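PDB 2NR9: rhomboid protease GlpG from Haemophilus influenzae, which probably cleaves type-1 transmembrane domains inside the membrane, acting as a rhomboid serine protease with a serine-histidine catalytic dyad. Local coordinates for residues I22-Q26 against L58-N63; W72-F76 against F144-L148; G124-R129 against L177-D183. The protein carries 2 engineered substitutions. All coordinates share one frame; numbering follows the deposited sequence. Where two conformers were deposited one is given.

From the N terminus, helix 10-27 first meets the chain again in contact 1, where 22-26 holds 58-63, the lead-in to helix 63-84; this closes a loop containing helices 31-38 and 52-55. Farther along helix 63-84, 72-76 opens contact 2, completed only by 144-148, in the loop before helix 153-156, after helices 86-108 and 116-131 have passed. Contact 3 ties 124-129, on helix 116-131, to 177-183 on helix 166-191. Contact 1 is finished before the others begin, whereas contacts 2 and 3 cross and touch, with F76 O 4.1 Å from V126 CG2. Contacts 1 and 3 lie on opposite sides of the chain's centre.

Contact 1: residues I22-Q26 against L58-N63; sequences IYIAQ and LVHLSN. Engineered in segment 22-26: I24 (natural residue Leu). With PQE (3,6,12,15,18,21,24-heptaoxahexatriacontan-1-ol), chain F.
Q26 and H60 meet where helix 10-27 holds the loop that leads into helix 63-84, close to the rhomboid active site: the side chain of H60 lies about 7 Å from that of the nucleophile S116. The carboxamide of Q26 grips the backbone of H60 at two points. H60 N donates to a lone pair of Q26 OE1 in the carbonyl plane (3.3 Å, 161° at the hydrogen), while Q26 NE2 donates to H60 O at 2.8 Å, arriving nearly along the C=O axis. Glutamine suits this place: its amide offers donor and acceptor, and its extended chain carries them to the loop.

I22 CD1 makes an apolar contact with L58 CB (3.6 Å); separately, V59 CG1 lies against the amide, 3.3 Å from Q26 OE1. The ring of Y23 presents its edge to the H60 carbonyl, Y23 CE1 being 3.6 Å from H60 O. Beyond, S62 OG caps H65 N at the start of helix 63-84, and N63 N gives a weak hydrogen bond to O71 of a bound detergent, PQE, lying along this side.

H60, H65 and N69 fit the HxxxxHxxxN pattern of rhomboids, in whose relatives the last two line the oxyanion hole; here H60 NE2 bonds weakly to N69 OD1 and the rings of H60 and H65 meet. One amide engages both backbone polar atoms of H60, fixing where its imidazole starts.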
loop_
_atom_site.group_PDB
_atom_site.type_symbol
_atom_site.label_atom_id
_atom_site.label_comp_id
_atom_site.label_asym_id
_atom_site.label_seq_id
_atom_site.Cartn_x
_atom_site.Cartn_y
_atom_site.Cartn_z
ATOM N N ILE A 22 -10.293 -12.896 0.857
ATOM C CA ILE A 22 -9.437 -13.559 1.814
ATOM C C ILE A 22 -9.900 -13.288 3.253
ATOM O O ILE A 22 -9.945 -14.204 4.075
ATOM C CB ILE A 22 -7.962 -13.195 1.596
ATOM C CG1 ILE A 22 -7.482 -13.776 0.256
ATOM C CG2 ILE A 22 -7.104 -13.734 2.734
ATOM C CD1 ILE A 22 -6.157 -13.229 -0.209
ATOM N N TYR A 23 -10.352 -12.065 3.524
ATOM C CA TYR A 23 -10.870 -11.731 4.858
ATOM C C TYR A 23 -12.128 -12.544 5.146
ATOM O O TYR A 23 -12.218 -13.217 6.170
ATOM C CB TYR A 23 -11.165 -10.235 4.980
ATOM C CG TYR A 23 -11.509 -9.775 6.392
ATOM C CD1 TYR A 23 -10.525 -9.685 7.368
ATOM C CD2 TYR A 23 -12.794 -9.354 6.717
ATOM C CE1 TYR A 23 -10.817 -9.230 8.643
ATOM C CE2 TYR A 23 -13.100 -8.892 7.997
ATOM C CZ TYR A 23 -12.103 -8.835 8.954
ATOM O OH TYR A 23 -12.385 -8.380 10.225
ATOM N N ILE A 24 -13.089 -12.505 4.225
ATOM C CA ILE A 24 -14.306 -13.291 4.386
ATOM C C ILE A 24 -13.937 -14.740 4.685
ATOM O O ILE A 24 -14.487 -15.348 5.596
ATOM C CB ILE A 24 -15.206 -13.228 3.139
ATOM C CG1 ILE A 24 -15.685 -11.794 2.896
ATOM C CG2 ILE A 24 -16.423 -14.137 3.316
ATOM C CD1 ILE A 24 -16.658 -11.280 3.956
ATOM N N ALA A 25 -12.983 -15.278 3.930
ATOM C CA ALA A 25 -12.517 -16.638 4.156
ATOM C C ALA A 25 -11.993 -16.791 5.586
ATOM O O ALA A 25 -12.235 -17.810 6.239
ATOM C CB ALA A 25 -11.436 -17.011 3.144
ATOM N N GLN A 26 -11.287 -15.776 6.074
ATOM C CA GLN A 26 -10.767 -15.816 7.439
ATOM C C GLN A 26 -11.892 -16.028 8.454
ATOM O O GLN A 26 -11.686 -16.651 9.495
ATOM C CB GLN A 26 -10.007 -14.523 7.779
ATOM C CG GLN A 26 -8.725 -14.316 6.991
ATOM C CD GLN A 26 -8.038 -13.003 7.321
ATOM O OE1 GLN A 26 -7.755 -12.203 6.432
ATOM N NE2 GLN A 26 -7.796 -12.762 8.605
ATOM N N LEU A 58 -2.397 -9.227 1.972
ATOM C CA LEU A 58 -3.760 -9.626 1.637
ATOM C C LEU A 58 -4.578 -10.099 2.844
ATOM O O LEU A 58 -5.748 -10.464 2.700
ATOM C CB LEU A 58 -3.720 -10.728 0.580
ATOM C CG LEU A 58 -3.680 -10.370 -0.916
ATOM C CD1 LEU A 58 -3.206 -8.957 -1.208
ATOM C CD2 LEU A 58 -2.910 -11.416 -1.722
ATOM N N VAL A 59 -3.946 -10.159 4.012
ATOM C CA VAL A 59 -4.616 -10.608 5.223
ATOM C C VAL A 59 -4.868 -9.435 6.175
ATOM O O VAL A 59 -3.996 -8.591 6.380
ATOM C CB VAL A 59 -3.794 -11.695 5.962
ATOM C CG1 VAL A 59 -4.543 -12.183 7.200
ATOM C CG2 VAL A 59 -3.484 -12.860 5.032
ATOM N N HIS A 60 -6.063 -9.395 6.755
ATOM C CA HIS A 60 -6.423 -8.337 7.683
ATOM C C HIS A 60 -6.892 -8.897 9.027
ATOM O O HIS A 60 -7.339 -10.043 9.111
ATOM C CB HIS A 60 -7.425 -7.370 7.045
ATOM C CG HIS A 60 -6.818 -6.507 5.980
ATOM N ND1 HIS A 60 -6.587 -6.960 4.696
ATOM C CD2 HIS A 60 -6.282 -5.264 6.042
ATOM C CE1 HIS A 60 -5.962 -6.021 4.006
ATOM N NE2 HIS A 60 -5.769 -4.980 4.797
ATOM N N LEU A 61 -6.744 -8.100 10.079
ATOM C CA LEU A 61 -6.982 -8.580 11.436
ATOM C C LEU A 61 -8.259 -8.071 12.112
ATOM O O LEU A 61 -8.619 -8.539 13.192
ATOM C CB LEU A 61 -5.754 -8.300 12.302
ATOM C CG LEU A 61 -4.432 -8.773 11.677
ATOM C CD1 LEU A 61 -3.229 -8.314 12.490
ATOM C CD2 LEU A 61 -4.420 -10.285 11.490
ATOM N N SER A 62 -8.936 -7.113 11.486
ATOM C CA SER A 62 -10.194 -6.602 12.020
ATOM C C SER A 62 -11.017 -5.916 10.936
ATOM O O SER A 62 -10.519 -5.652 9.835
ATOM C CB SER A 62 -9.951 -5.641 13.192
ATOM O OG SER A 62 -9.370 -4.426 12.751
ATOM N N ASN A 63 -12.281 -5.641 11.250
ATOM C CA ASN A 63 -13.190 -4.983 10.311
ATOM C C ASN A 63 -12.775 -3.540 10.003
ATOM O O ASN A 63 -12.960 -3.061 8.886
ATOM C CB ASN A 63 -14.636 -5.023 10.833
ATOM C CG ASN A 63 -15.180 -6.442 10.960
ATOM O OD1 ASN A 63 -16.164 -6.684 11.663
ATOM N ND2 ASN A 63 -14.546 -7.380 10.276
HETATM O O47 PQE F . -17.015 -9.907 12.515
HETATM C C68 PQE F . -16.298 -9.141 13.496
HETATM C C52 PQE F . -14.795 -9.285 13.263
HETATM O O70 PQE F . -14.087 -8.494 14.219
HETATM C C55 PQE F . -13.733 -7.212 13.698
HETATM C C58 PQE F . -13.304 -6.294 14.838
HETATM O O71 PQE F . -13.370 -4.933 14.411
HETATM C C61 PQE F . -14.372 -4.202 15.119
HETATM C C62 PQE F . -15.568 -5.107 15.396
HETATM C C63 PQE F . -16.885 -4.391 15.118
HETATM C C66 PQE F . -16.763 -3.441 13.932
HETATM C C67 PQE F . -17.286 -4.085 12.653
HETATM O O72 PQE F . -17.059 -3.203 11.552
HETATM C C65 PQE F . -17.541 -3.755 10.326
HETATM C C64 PQE F . -17.187 -2.831 9.163
HETATM O O73 PQE F . -17.456 -3.489 7.923
HETATM C C60 PQE F . -16.769 -4.736 7.813
HETATM C C59 PQE F . -16.200 -4.885 6.406
HETATM O O74 PQE F . -15.664 -6.198 6.238
HETATM C C57 PQE F . -14.727 -6.262 5.161
HETATM C C56 PQE F . -15.232 -5.434 3.982
HETATM O O75 PQE F . -14.394 -4.292 3.789
HETATM C C54 PQE F . -15.111 -3.210 3.194
HETATM C C53 PQE F . -14.128 -2.177 2.651
HETATM O O76 PQE F . -14.533 -1.770 1.345
HETATM C C51 PQE F . -14.410 -0.357 1.167
HETATM C C50 PQE F . -14.634 0.009 -0.300
HETATM C C49 PQE F . -14.144 1.424 -0.593
HETATM C C48 PQE F . -15.244 2.282 -1.207
HETATM C C47 PQE F . -14.766 3.716 -1.413
HETATM C C46 PQE F . -15.576 4.694 -0.568
HETATM C C45 PQE F . -14.835 6.015 -0.390
HETATM C C44 PQE F . -15.506 6.889 0.668
HETATM C C43 PQE F . -14.867 8.275 0.730
HETATM C C42 PQE F . -15.917 9.377 0.611
HETATM C C41 PQE F . -15.597 10.552 1.531
HETATM C C40 PQE F . -16.836 11.023 2.268
#

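Contact 2: residues W72-F76 against F144-L148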
loop_
_atom_site.group_PDB
_atom_site.type_symbol
_atom_site.label_atom_id
_atom_site.label_comp_id
_atom_site.label_asym_id
_atom_site.label_seq_id
_atom_site.Cartn_x
_atom_site.Cartn_y
_atom_site.Cartn_z
ATOM N N TRP A 72 -8.871 3.793 1.630
ATOM C CA TRP A 72 -7.747 4.605 1.188
ATOM C C TRP A 72 -7.060 4.048 -0.063
ATOM O O TRP A 72 -6.704 4.807 -0.964
ATOM C CB TRP A 72 -6.743 4.797 2.327
ATOM C CG TRP A 72 -7.214 5.754 3.382
ATOM C CD1 TRP A 72 -8.099 5.497 4.389
ATOM C CD2 TRP A 72 -6.821 7.122 3.531
ATOM N NE1 TRP A 72 -8.285 6.624 5.153
ATOM C CE2 TRP A 72 -7.508 7.634 4.650
ATOM C CE3 TRP A 72 -5.953 7.964 2.829
ATOM C CZ2 TRP A 72 -7.360 8.953 5.078
ATOM C CZ3 TRP A 72 -5.803 9.270 3.258
ATOM C CH2 TRP A 72 -6.500 9.752 4.374
ATOM N N PHE A 73 -6.877 2.731 -0.122
ATOM C CA PHE A 73 -6.258 2.108 -1.303
ATOM C C PHE A 73 -7.153 2.201 -2.536
ATOM O O PHE A 73 -6.667 2.408 -3.645
ATOM C CB PHE A 73 -5.884 0.640 -1.045
ATOM C CG PHE A 73 -5.236 -0.048 -2.243
ATOM C CD1 PHE A 73 -3.897 0.155 -2.535
ATOM C CD2 PHE A 73 -5.976 -0.886 -3.069
ATOM C CE1 PHE A 73 -3.303 -0.471 -3.624
ATOM C CE2 PHE A 73 -5.389 -1.509 -4.166
ATOM C CZ PHE A 73 -4.053 -1.309 -4.437
ATOM N N PHE A 74 -8.461 2.039 -2.350
ATOM C CA PHE A 74 -9.364 2.083 -3.485
ATOM C C PHE A 74 -9.358 3.474 -4.109
ATOM O O PHE A 74 -9.204 3.620 -5.321
ATOM C CB PHE A 74 -10.781 1.665 -3.087
ATOM C CG PHE A 74 -11.706 1.477 -4.258
ATOM C CD1 PHE A 74 -11.691 0.296 -4.987
ATOM C CD2 PHE A 74 -12.579 2.482 -4.638
ATOM C CE1 PHE A 74 -12.529 0.125 -6.085
ATOM C CE2 PHE A 74 -13.418 2.316 -5.730
ATOM C CZ PHE A 74 -13.394 1.133 -6.452
ATOM N N ILE A 75 -9.454 4.492 -3.261
ATOM C CA ILE A 75 -9.439 5.872 -3.713
ATOM C C ILE A 75 -8.115 6.293 -4.351
ATOM O O ILE A 75 -8.091 6.725 -5.499
ATOM C CB ILE A 75 -9.767 6.849 -2.565
ATOM C CG1 ILE A 75 -11.224 6.687 -2.125
ATOM C CG2 ILE A 75 -9.504 8.286 -3.002
ATOM C CD1 ILE A 75 -11.666 7.701 -1.065
ATOM N N PHE A 76 -7.014 6.156 -3.612
ATOM C CA PHE A 76 -5.708 6.624 -4.098
ATOM C C PHE A 76 -4.964 5.643 -5.005
ATOM O O PHE A 76 -4.212 6.059 -5.889
ATOM C CB PHE A 76 -4.838 7.135 -2.947
ATOM C CG PHE A 76 -5.442 8.316 -2.216
ATOM C CD1 PHE A 76 -6.277 8.120 -1.125
ATOM C CD2 PHE A 76 -5.245 9.612 -2.677
ATOM C CE1 PHE A 76 -6.873 9.202 -0.477
ATOM C CE2 PHE A 76 -5.831 10.701 -2.028
ATOM C CZ PHE A 76 -6.649 10.493 -0.933
ATOM N N PHE A 144 -8.638 13.921 3.438
ATOM C CA PHE A 144 -7.578 12.964 3.126
ATOM C C PHE A 144 -6.217 13.653 3.051
ATOM O O PHE A 144 -5.187 12.998 2.890
ATOM C CB PHE A 144 -7.874 12.221 1.819
ATOM C CG PHE A 144 -9.085 11.329 1.886
ATOM C CD1 PHE A 144 -10.284 11.720 1.313
ATOM C CD2 PHE A 144 -9.025 10.104 2.528
ATOM C CE1 PHE A 144 -11.396 10.899 1.370
ATOM C CE2 PHE A 144 -10.135 9.282 2.591
ATOM C CZ PHE A 144 -11.320 9.680 2.012
ATOM N N THR A 145 -6.228 14.981 3.135
ATOM C CA THR A 145 -4.999 15.766 3.141
ATOM C C THR A 145 -4.557 15.963 4.588
ATOM O O THR A 145 -3.363 15.971 4.892
ATOM C CB THR A 145 -5.205 17.149 2.490
ATOM O OG1 THR A 145 -5.727 16.987 1.166
ATOM C CG2 THR A 145 -3.890 17.911 2.425
ATOM N N MET A 146 -5.539 16.123 5.473
ATOM C CA MET A 146 -5.287 16.282 6.902
ATOM C C MET A 146 -4.808 14.973 7.512
ATOM O O MET A 146 -3.743 14.915 8.125
ATOM C CB MET A 146 -6.560 16.742 7.620
ATOM C CG MET A 146 -6.934 18.193 7.383
ATOM S SD MET A 146 -5.803 19.333 8.204
ATOM C CE MET A 146 -6.539 20.908 7.770
ATOM N N LEU A 147 -5.611 13.927 7.348
ATOM C CA LEU A 147 -5.282 12.614 7.885
ATOM C C LEU A 147 -3.929 12.131 7.369
ATOM O O LEU A 147 -3.728 10.939 7.134
ATOM C CB LEU A 147 -6.383 11.605 7.552
ATOM C CG LEU A 147 -7.781 11.971 8.061
ATOM C CD1 LEU A 147 -8.809 10.937 7.629
ATOM C CD2 LEU A 147 -7.782 12.134 9.574
ATOM N N LEU A 148 -3.017 13.078 7.167
ATOM C CA LEU A 148 -1.659 12.779 6.729
ATOM C C LEU A 148 -0.671 13.371 7.727
ATOM O O LEU A 148 0.438 12.866 7.900
ATOM C CB LEU A 148 -1.403 13.342 5.330
ATOM C CG LEU A 148 -2.226 12.734 4.193
ATOM C CD1 LEU A 148 -1.962 13.467 2.886
ATOM C CD2 LEU A 148 -1.929 11.248 4.049
#
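The ring of F144 packs against W72, I75 and F76 of helix 63-84, and the contact is made of carbon against carbon.

The aromatic interactions come first. F144 turns its CD2 edge to the face of the six-membered ring of W72 in a T-shaped pair, with centroids 4.6 Å apart and planes at 80°; the shortest carbon separations in this pair are tighter than carbons tolerate and are doubtful. At the same time F144 offers a face to the edge of F76 in an offset edge-to-face pair, centroids 5.6 Å apart and planes at 70°. One phenylalanine thus plays edge to one partner and face to the other, which a flat ring with polarised C-H groups and pi faces does well. F76 CZ also reaches F144 CB, at 3.5 Å. With CG anti to its carbonyl carbon (chi1 -66°), F144 swings its ring to the helix.

Aliphatic contacts fill the margins. I75 CD1 meets F144 CZ at 3.7 Å, the slender end of the isoleucine reaching the far end of the ring. The compact forked end of leucine lets one methyl, L147 CD1, sit at the indole edge in its plane, 3.5 Å from W72 CZ2, and L148 CD2 makes a looser contact with W72 CZ3. Behind, V119, V122 and L123 of helix 116-131 back W72 and F76, and a detergent molecule touches I75 and F144.

Residues 144-146 have helical backbone angles without the regular bonds, and across this contact 144-148 is held by side-chain packing. An aromatic cluster between the second and fifth transmembrane segments is consistent with the interface discussed in rhomboid relatives as a lateral gate for substrate.

Contact 3: residues G124-R129 against L177-D183. With PQE (3,6,12,15,18,21,24-heptaoxahexatriacontan-1-ol), chain E; PA6 ((R)-2-(formyloxy)-3-(phosphonooxy)propyl pentanoate), chain D.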
loop_
_atom_site.group_PDB
_atom_site.type_symbol
_atom_site.label_atom_id
_atom_site.label_comp_id
_atom_site.label_asym_id
_atom_site.label_seq_id
_atom_site.Cartn_x
_atom_site.Cartn_y
_atom_site.Cartn_z
ATOM N N GLY A 124 2.160 8.289 -0.356
ATOM C CA GLY A 124 3.426 8.975 -0.564
ATOM C C GLY A 124 3.641 9.329 -2.029
ATOM O O GLY A 124 4.101 10.422 -2.352
ATOM N N TYR A 125 3.320 8.388 -2.914
ATOM C CA TYR A 125 3.476 8.594 -4.351
ATOM C C TYR A 125 2.594 9.734 -4.853
ATOM O O TYR A 125 3.065 10.646 -5.526
ATOM C CB TYR A 125 3.136 7.317 -5.110
ATOM C CG TYR A 125 3.501 7.371 -6.568
ATOM C CD1 TYR A 125 4.759 6.989 -6.995
ATOM C CD2 TYR A 125 2.595 7.825 -7.517
ATOM C CE1 TYR A 125 5.107 7.042 -8.323
ATOM C CE2 TYR A 125 2.936 7.882 -8.856
ATOM C CZ TYR A 125 4.193 7.486 -9.250
ATOM O OH TYR A 125 4.545 7.542 -10.575
ATOM N N VAL A 126 1.313 9.670 -4.518
ATOM C CA VAL A 126 0.363 10.693 -4.929
ATOM C C VAL A 126 0.734 12.060 -4.360
ATOM O O VAL A 126 0.666 13.071 -5.062
ATOM C CB VAL A 126 -1.068 10.330 -4.499
ATOM C CG1 VAL A 126 -2.025 11.488 -4.785
ATOM C CG2 VAL A 126 -1.524 9.056 -5.198
ATOM N N PHE A 127 1.157 12.073 -3.096
ATOM C CA PHE A 127 1.539 13.311 -2.396
ATOM C C PHE A 127 2.623 14.122 -3.101
ATOM O O PHE A 127 2.444 15.312 -3.353
ATOM C CB PHE A 127 1.973 13.014 -0.951
ATOM C CG PHE A 127 2.565 14.212 -0.234
ATOM C CD1 PHE A 127 1.752 15.103 0.452
ATOM C CD2 PHE A 127 3.931 14.449 -0.262
ATOM C CE1 PHE A 127 2.293 16.206 1.103
ATOM C CE2 PHE A 127 4.476 15.552 0.381
ATOM C CZ PHE A 127 3.657 16.429 1.065
ATOM N N ILE A 128 3.773 13.500 -3.352
ATOM C CA ILE A 128 4.886 14.205 -4.000
ATOM C C ILE A 128 4.624 14.485 -5.473
ATOM O O ILE A 128 5.147 15.449 -6.032
ATOM C CB ILE A 128 6.233 13.468 -3.827
ATOM C CG1 ILE A 128 6.095 11.994 -4.204
ATOM C CG2 ILE A 128 6.736 13.603 -2.406
ATOM C CD1 ILE A 128 5.907 11.754 -5.669
ATOM N N ARG A 129 3.875 13.600 -6.122
ATOM C CA ARG A 129 3.489 13.817 -7.508
ATOM C C ARG A 129 2.623 15.061 -7.601
ATOM O O ARG A 129 2.867 15.938 -8.423
ATOM C CB ARG A 129 2.738 12.607 -8.053
ATOM C CG ARG A 129 3.622 11.568 -8.711
ATOM C CD ARG A 129 4.119 12.074 -10.053
ATOM N NE ARG A 129 4.464 10.977 -10.945
ATOM C CZ ARG A 129 4.733 11.118 -12.236
ATOM N NH1 ARG A 129 4.697 12.321 -12.799
ATOM N NH2 ARG A 129 5.029 10.055 -12.969
ATOM N N LEU A 177 7.433 8.282 -1.774
ATOM C CA LEU A 177 8.055 9.587 -1.980
ATOM C C LEU A 177 9.231 9.524 -2.961
ATOM O O LEU A 177 9.342 10.358 -3.859
ATOM C CB LEU A 177 8.502 10.196 -0.645
ATOM C CG LEU A 177 7.415 10.590 0.364
ATOM C CD1 LEU A 177 8.043 11.032 1.679
ATOM C CD2 LEU A 177 6.523 11.682 -0.195
ATOM N N ILE A 178 10.112 8.543 -2.780
ATOM C CA ILE A 178 11.270 8.390 -3.670
ATOM C C ILE A 178 10.846 8.011 -5.088
ATOM O O ILE A 178 11.344 8.577 -6.061
ATOM C CB ILE A 178 12.280 7.342 -3.137
ATOM C CG1 ILE A 178 12.904 7.821 -1.823
ATOM C CG2 ILE A 178 13.378 7.079 -4.166
ATOM C CD1 ILE A 178 13.834 6.789 -1.164
ATOM N N TRP A 179 9.908 7.073 -5.201
ATOM C CA TRP A 179 9.459 6.621 -6.510
ATOM C C TRP A 179 8.820 7.776 -7.280
ATOM O O TRP A 179 9.119 7.990 -8.452
ATOM C CB TRP A 179 8.461 5.472 -6.374
ATOM C CG TRP A 179 8.401 4.588 -7.583
ATOM C CD1 TRP A 179 8.363 4.989 -8.887
ATOM C CD2 TRP A 179 8.201 3.165 -7.596
ATOM N NE1 TRP A 179 8.244 3.897 -9.715
ATOM C CE2 TRP A 179 8.128 2.767 -8.947
ATOM C CE3 TRP A 179 8.115 2.185 -6.597
ATOM C CZ2 TRP A 179 7.986 1.427 -9.328
ATOM C CZ3 TRP A 179 7.971 0.854 -6.977
ATOM C CH2 TRP A 179 7.908 0.490 -8.332
ATOM N N GLY A 180 7.956 8.526 -6.602
ATOM C CA GLY A 180 7.268 9.662 -7.209
ATOM C C GLY A 180 8.205 10.777 -7.639
ATOM O O GLY A 180 7.962 11.445 -8.641
ATOM N N PHE A 181 9.255 11.007 -6.854
ATOM C CA PHE A 181 10.251 12.022 -7.183
ATOM C C PHE A 181 10.974 11.613 -8.462
ATOM O O PHE A 181 11.197 12.431 -9.361
ATOM C CB PHE A 181 11.256 12.182 -6.039
ATOM C CG PHE A 181 12.272 13.271 -6.267
ATOM C CD1 PHE A 181 12.038 14.560 -5.817
ATOM C CD2 PHE A 181 13.458 13.004 -6.934
ATOM C CE1 PHE A 181 12.969 15.573 -6.029
ATOM C CE2 PHE A 181 14.391 14.011 -7.154
ATOM C CZ PHE A 181 14.140 15.300 -6.703
ATOM N N ILE A 182 11.325 10.337 -8.544
ATOM C CA ILE A 182 11.993 9.806 -9.720
ATOM C C ILE A 182 11.109 9.926 -10.968
ATOM O O ILE A 182 11.555 10.416 -12.002
ATOM C CB ILE A 182 12.430 8.350 -9.501
ATOM C CG1 ILE A 182 13.529 8.293 -8.436
ATOM C CG2 ILE A 182 12.920 7.738 -10.808
ATOM C CD1 ILE A 182 13.904 6.896 -8.010
ATOM N N ASP A 183 9.850 9.507 -10.855
ATOM C CA ASP A 183 8.903 9.611 -11.975
ATOM C C ASP A 183 8.663 11.059 -12.380
ATOM O O ASP A 183 8.509 11.368 -13.563
ATOM C CB ASP A 183 7.575 8.941 -11.628
ATOM C CG ASP A 183 7.641 7.442 -11.731
ATOM O OD1 ASP A 183 8.615 6.934 -12.335
ATOM O OD2 ASP A 183 6.701 6.768 -11.254
HETATM O O47 PQE E . 9.376 4.323 -12.797
HETATM C C68 PQE E . 10.469 3.579 -12.237
HETATM C C52 PQE E . 11.565 4.537 -11.776
HETATM O O70 PQE E . 12.351 3.925 -10.750
HETATM C C55 PQE E . 11.858 4.237 -9.448
HETATM C C58 PQE E . 12.785 3.649 -8.391
HETATM O O71 PQE E . 12.025 2.863 -7.473
HETATM C C61 PQE E . 11.856 3.517 -6.213
HETATM C C62 PQE E . 12.527 2.686 -5.126
HETATM C C63 PQE E . 12.308 3.286 -3.745
HETATM C C66 PQE E . 12.749 2.310 -2.660
HETATM C C67 PQE E . 13.443 3.036 -1.518
HETATM O O72 PQE E . 14.620 2.323 -1.142
HETATM C C65 PQE E . 14.433 1.576 0.059
HETATM C C64 PQE E . 13.720 2.438 1.097
HETATM O O73 PQE E . 13.577 1.692 2.305
HETATM C C60 PQE E . 13.100 2.497 3.385
HETATM C C59 PQE E . 13.287 1.740 4.696
HETATM O O74 PQE E . 14.360 2.313 5.439
HETATM C C57 PQE E . 13.950 3.494 6.125
HETATM C C56 PQE E . 13.831 3.197 7.614
HETATM O O75 PQE E . 12.483 3.375 8.041
HETATM C C54 PQE E . 12.213 2.640 9.233
HETATM C C53 PQE E . 11.642 3.572 10.295
HETATM O O76 PQE E . 11.303 2.808 11.451
HETATM C C51 PQE E . 10.987 3.637 12.566
HETATM C C50 PQE E . 9.940 2.945 13.431
HETATM C C49 PQE E . 9.052 3.970 14.126
HETATM C C48 PQE E . 8.949 3.680 15.620
HETATM C C47 PQE E . 9.247 4.928 16.446
HETATM C C46 PQE E . 8.630 4.828 17.838
HETATM C C45 PQE E . 9.673 4.423 18.876
HETATM C C44 PQE E . 9.037 3.626 20.011
HETATM C C43 PQE E . 9.958 3.570 21.226
HETATM C C42 PQE E . 9.179 3.215 22.489
HETATM C C41 PQE E . 8.866 4.461 23.313
HETATM C C40 PQE E . 9.271 4.277 24.760
HETATM O O32 PA6 D . 20.636 7.108 -8.676
HETATM C C31 PA6 D . 19.443 7.363 -8.604
HETATM C C32 PA6 D . 18.949 8.517 -7.765
HETATM C C33 PA6 D . 19.060 9.811 -8.562
HETATM C C34 PA6 D . 17.684 10.393 -8.865
HETATM C C35 PA6 D . 16.782 10.319 -7.652
HETATM O O31 PA6 D . 18.494 6.538 -9.335
HETATM C C3 PA6 D . 18.957 5.503 -10.200
HETATM C C2 PA6 D . 17.766 4.713 -10.734
HETATM O O21 PA6 D . 17.124 4.024 -9.660
HETATM C C21 PA6 D . 16.753 4.735 -8.445
HETATM O O22 PA6 D . 16.354 4.118 -7.471
HETATM C C1 PA6 D . 16.773 5.659 -11.407
HETATM O O11 PA6 D . 17.472 6.738 -12.027
HETATM P P PA6 D . 16.670 8.020 -12.588
HETATM O O13 PA6 D . 16.757 9.028 -11.466
HETATM O O14 PA6 D . 17.425 8.414 -13.835
HETATM O O12 PA6 D . 15.279 7.491 -12.845
#
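Y125 and D183 face each other across close helix-helix packing through small residues, between helices 116-131 and 166-191, which carry the catalytic S116 and H169 near their N-terminal ends. H169 belongs to the family's AHxxGxxxG pattern, whose four-residue glycine spacing G180 continues. The axes of the two segments approach to 7.5 Å and cross at -41°. G124 lies against L177 and G180 against Y125, and the lack of side chains on these glycines lets the backbones draw near.

In the first shell, Y125 OH donates a hydrogen bond to D183 OD2, the carboxylate oxygen lying in the plane of the phenol ring at its edge; the modelled 2.4 Å is very short and its exact length is doubtful. Having no side chain, G180 lets the Y125 ring come alongside its backbone, Y125 CD1 lying 3.6 Å from G180 N. The ring's edge also points at the face of the W179 five-membered ring, an offset edge-to-face pair with centroids 5.7 Å apart. On the outer flank, F127 CD2 touches L177 CD2 at 3.8 Å; I128 covers G180, though its exact placement is doubtful. R129, bent at chi2 (-73°), brings its guanidinium over the D183 backbone and gives Y125 OH a weak bond from NE. R129 NH2 remains 4.1 Å from D183 OD2, beyond a salt bridge.

Farther out, K88 of helix 86-108 makes a true salt bridge with OD2. These positive groups would be expected to favour a charged aspartate. F84 adds another edge-to-face partner to Y125. The other carboxylate oxygen, D183 OD1, accepts a 2.8 Å bond from O47 of a bound detergent, whose O47 also takes a weak bond from W179 NE1.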